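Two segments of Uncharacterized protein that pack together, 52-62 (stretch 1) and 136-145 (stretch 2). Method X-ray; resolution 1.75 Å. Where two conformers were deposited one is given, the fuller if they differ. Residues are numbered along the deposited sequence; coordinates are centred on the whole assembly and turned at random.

Stretch 1 52-62: IFIPGIMGTNL
Stretch 2 136-145: WGKVMRSAYN

Stretch 1 leaves a strand (52-54), makes a type II turn from G56 to G59 (G59 N to G56 O, 3.0 Å) and runs on extended to L62; stretch 2 passes it and enters a helix at R141. Besides side-chain packing, they share a single antiparallel bridge, T60 with V139 (CA to CA 4.3 Å); 435 Å² is buried in all, both sides summed. W136 O accepts N145 ND2 at 3.2 Å, linking W136 to the helix. G137 (phi/psi -88/9) offers its O to N61 ND2 at 3.0 Å, N61 being chi1 m, chi2 -40°. K138 (-85/-17) gives its O to N61 N at 2.7 Å, and T60 CA lies 3.3 Å from K138 O in a CA-H...O contact; the K138 side chain, m then t throughout, leads away to a partner elsewhere in the structure. V139 is extended (-130/162). Its CA lies 3.2 Å from G59 O, and its side chain (m) brings CG1 to 3.6 Å from P55 CG, apolar against apolar. A water donates to V139 O (2.8 Å) and accepts from N61 ND2 (3.2 Å). M140, the N-cap residue (-52/123, chi1 t), completes the bridge, N to G59 O, 3.0 Å; its O receives Y144 N at 3.2 Å. Y144 points toward stretch 1 and contributes the largest covered area. With chi1 m and chi2 -49°, its ring takes P55 CA over one face, with P55 CB 3.7 Å from Y144 CE2. F53 (chi1 t, chi2 83°) turns its edge to the Y144 face in an offset edge-to-face pair, F53 CZ to Y144 CD1 3.4 Å, centroids 5.3 Å, planes at 60°. G56 N donates to Y144 OH at 3.1 Å, the hydroxyl position being less certain. G59 suits its place: a CB there would lie 3.1 Å from Y144 CE2 and clash with G56 O.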

# COMPACT_ATOMS: atom_id res chain seq x y z
N ILE A 52 -2.24 4.85 19.95
CA ILE A 52 -2.46 4.19 18.67
C ILE A 52 -1.40 4.64 17.69
O ILE A 52 -1.34 5.81 17.32
CB ILE A 52 -3.84 4.57 18.07
CG1 ILE A 52 -4.95 4.48 19.12
CG2 ILE A 52 -4.14 3.68 16.84
CD1 ILE A 52 -5.15 3.09 19.72
N PHE A 53 -0.55 3.72 17.26
CA PHE A 53 0.52 4.07 16.34
C PHE A 53 0.02 3.84 14.93
O PHE A 53 -0.50 2.76 14.62
CB PHE A 53 1.76 3.23 16.61
CG PHE A 53 2.93 3.60 15.76
CD1 PHE A 53 3.73 4.66 16.11
CD2 PHE A 53 3.20 2.90 14.59
CE1 PHE A 53 4.81 5.02 15.33
CE2 PHE A 53 4.28 3.26 13.80
CZ PHE A 53 5.08 4.33 14.17
N ILE A 54 0.14 4.86 14.09
CA ILE A 54 -0.30 4.78 12.72
C ILE A 54 0.93 4.94 11.83
O ILE A 54 1.57 6.00 11.84
CB ILE A 54 -1.34 5.87 12.39
CG1 ILE A 54 -2.47 5.86 13.43
CG2 ILE A 54 -1.86 5.69 10.95
CD1 ILE A 54 -3.57 6.92 13.20
N PRO A 55 1.25 3.90 11.07
CA PRO A 55 2.45 3.86 10.23
C PRO A 55 2.27 4.71 8.97
O PRO A 55 1.21 5.29 8.75
CB PRO A 55 2.56 2.39 9.84
CG PRO A 55 1.12 1.92 9.82
CD PRO A 55 0.44 2.66 10.94
N GLY A 56 3.31 4.76 8.14
CA GLY A 56 3.29 5.62 6.98
C GLY A 56 3.41 4.93 5.65
O GLY A 56 2.88 3.83 5.43
N ILE A 57 4.13 5.60 4.76
CA ILE A 57 4.25 5.21 3.36
C ILE A 57 4.63 3.74 3.19
O ILE A 57 5.68 3.32 3.67
CB ILE A 57 5.31 6.12 2.67
CG1 ILE A 57 4.75 7.54 2.47
CG2 ILE A 57 5.76 5.52 1.34
CD1 ILE A 57 5.83 8.57 2.10
N MET A 58 3.77 2.95 2.54
CA MET A 58 4.08 1.54 2.25
C MET A 58 4.46 0.74 3.51
O MET A 58 5.14 -0.27 3.43
CB MET A 58 5.25 1.45 1.24
CG MET A 58 4.90 1.92 -0.16
SD MET A 58 6.29 1.82 -1.35
CE MET A 58 7.26 3.25 -0.83
N GLY A 59 3.99 1.20 4.67
CA GLY A 59 4.53 0.72 5.94
C GLY A 59 3.85 -0.49 6.54
O GLY A 59 4.37 -1.08 7.50
N THR A 60 2.72 -0.88 5.97
CA THR A 60 1.90 -1.96 6.52
C THR A 60 1.94 -3.18 5.60
O THR A 60 1.79 -3.05 4.39
CB THR A 60 0.43 -1.50 6.72
OG1 THR A 60 0.39 -0.37 7.61
CG2 THR A 60 -0.46 -2.63 7.29
N ASN A 61 2.14 -4.35 6.19
CA ASN A 61 2.10 -5.61 5.44
C ASN A 61 0.73 -5.88 4.87
O ASN A 61 -0.27 -5.61 5.53
CB ASN A 61 2.47 -6.76 6.38
CG ASN A 61 3.84 -6.59 7.01
OD1 ASN A 61 4.79 -6.16 6.35
ND2 ASN A 61 3.95 -6.94 8.29
N LEU A 62 0.68 -6.45 3.66
CA LEU A 62 -0.60 -6.73 3.00
C LEU A 62 -0.62 -8.15 2.46
O LEU A 62 0.41 -8.69 2.05
CB LEU A 62 -0.83 -5.79 1.81
CG LEU A 62 -0.69 -4.30 2.09
CD1 LEU A 62 -0.79 -3.53 0.78
CD2 LEU A 62 -1.76 -3.83 3.09
N TRP A 136 1.54 -5.43 16.29
CA TRP A 136 2.88 -4.96 15.94
C TRP A 136 3.47 -5.71 14.74
O TRP A 136 4.45 -5.27 14.15
CB TRP A 136 3.83 -5.08 17.12
CG TRP A 136 3.51 -4.17 18.29
CD1 TRP A 136 2.33 -3.55 18.57
CD2 TRP A 136 4.42 -3.81 19.33
NE1 TRP A 136 2.45 -2.81 19.73
CE2 TRP A 136 3.72 -2.96 20.22
CE3 TRP A 136 5.75 -4.13 19.60
CZ2 TRP A 136 4.32 -2.42 21.36
CZ3 TRP A 136 6.34 -3.59 20.73
CH2 TRP A 136 5.62 -2.75 21.60
N GLY A 137 2.86 -6.85 14.37
CA GLY A 137 3.32 -7.61 13.23
C GLY A 137 2.66 -7.15 11.94
O GLY A 137 2.78 -7.79 10.90
N LYS A 138 1.94 -6.03 12.01
CA LYS A 138 1.29 -5.46 10.83
C LYS A 138 2.21 -4.57 10.02
O LYS A 138 1.89 -4.24 8.88
CB LYS A 138 0.13 -4.57 11.26
CG LYS A 138 -1.10 -5.29 11.78
CD LYS A 138 -2.03 -4.28 12.40
CE LYS A 138 -3.20 -4.96 13.13
NZ LYS A 138 -4.14 -3.95 13.71
N VAL A 139 3.32 -4.15 10.61
CA VAL A 139 4.12 -3.08 10.03
C VAL A 139 5.61 -3.41 9.93
O VAL A 139 6.11 -4.31 10.59
CB VAL A 139 3.96 -1.76 10.82
CG1 VAL A 139 2.52 -1.29 10.77
CG2 VAL A 139 4.43 -1.93 12.26
N MET A 140 6.32 -2.65 9.09
CA MET A 140 7.75 -2.86 8.86
C MET A 140 8.50 -2.90 10.20
O MET A 140 8.44 -1.97 11.01
CB MET A 140 8.30 -1.75 7.97
CG MET A 140 9.71 -1.97 7.48
SD MET A 140 10.19 -0.67 6.33
CE MET A 140 11.81 -1.25 5.86
N ARG A 141 9.20 -4.01 10.44
CA ARG A 141 9.75 -4.24 11.77
C ARG A 141 10.82 -3.23 12.20
O ARG A 141 10.69 -2.60 13.24
CB ARG A 141 10.28 -5.66 11.91
CG ARG A 141 10.97 -5.85 13.24
CD ARG A 141 10.87 -7.26 13.74
NE ARG A 141 11.25 -8.24 12.74
CZ ARG A 141 12.43 -8.28 12.13
NH1 ARG A 141 13.36 -7.38 12.39
NH2 ARG A 141 12.66 -9.23 11.24
N SER A 142 11.87 -3.11 11.41
CA SER A 142 12.98 -2.21 11.77
C SER A 142 12.53 -0.76 11.92
O SER A 142 13.01 -0.03 12.80
CB SER A 142 14.10 -2.30 10.73
OG SER A 142 13.66 -1.80 9.48
N ALA A 143 11.62 -0.33 11.06
CA ALA A 143 11.19 1.07 11.06
C ALA A 143 10.32 1.43 12.25
O ALA A 143 10.39 2.57 12.75
CB ALA A 143 10.47 1.41 9.77
N TYR A 144 9.50 0.48 12.71
CA TYR A 144 8.45 0.77 13.68
C TYR A 144 8.46 0.00 15.01
O TYR A 144 8.03 0.53 16.02
CB TYR A 144 7.10 0.58 13.03
CG TYR A 144 6.88 1.48 11.85
CD1 TYR A 144 7.15 2.85 11.93
CD2 TYR A 144 6.44 0.98 10.65
CE1 TYR A 144 6.94 3.69 10.83
CE2 TYR A 144 6.22 1.79 9.56
CZ TYR A 144 6.48 3.15 9.65
OH TYR A 144 6.24 3.94 8.54
N ASN A 145 8.93 -1.25 15.01
CA ASN A 145 8.91 -2.01 16.26
C ASN A 145 9.75 -1.38 17.41
O ASN A 145 9.30 -1.34 18.55
CB ASN A 145 9.28 -3.49 16.04
CG ASN A 145 8.09 -4.34 15.54
OD1 ASN A 145 8.03 -5.54 15.79
ND2 ASN A 145 7.15 -3.71 14.84
O HOH W 1 6.20 -7.10 10.60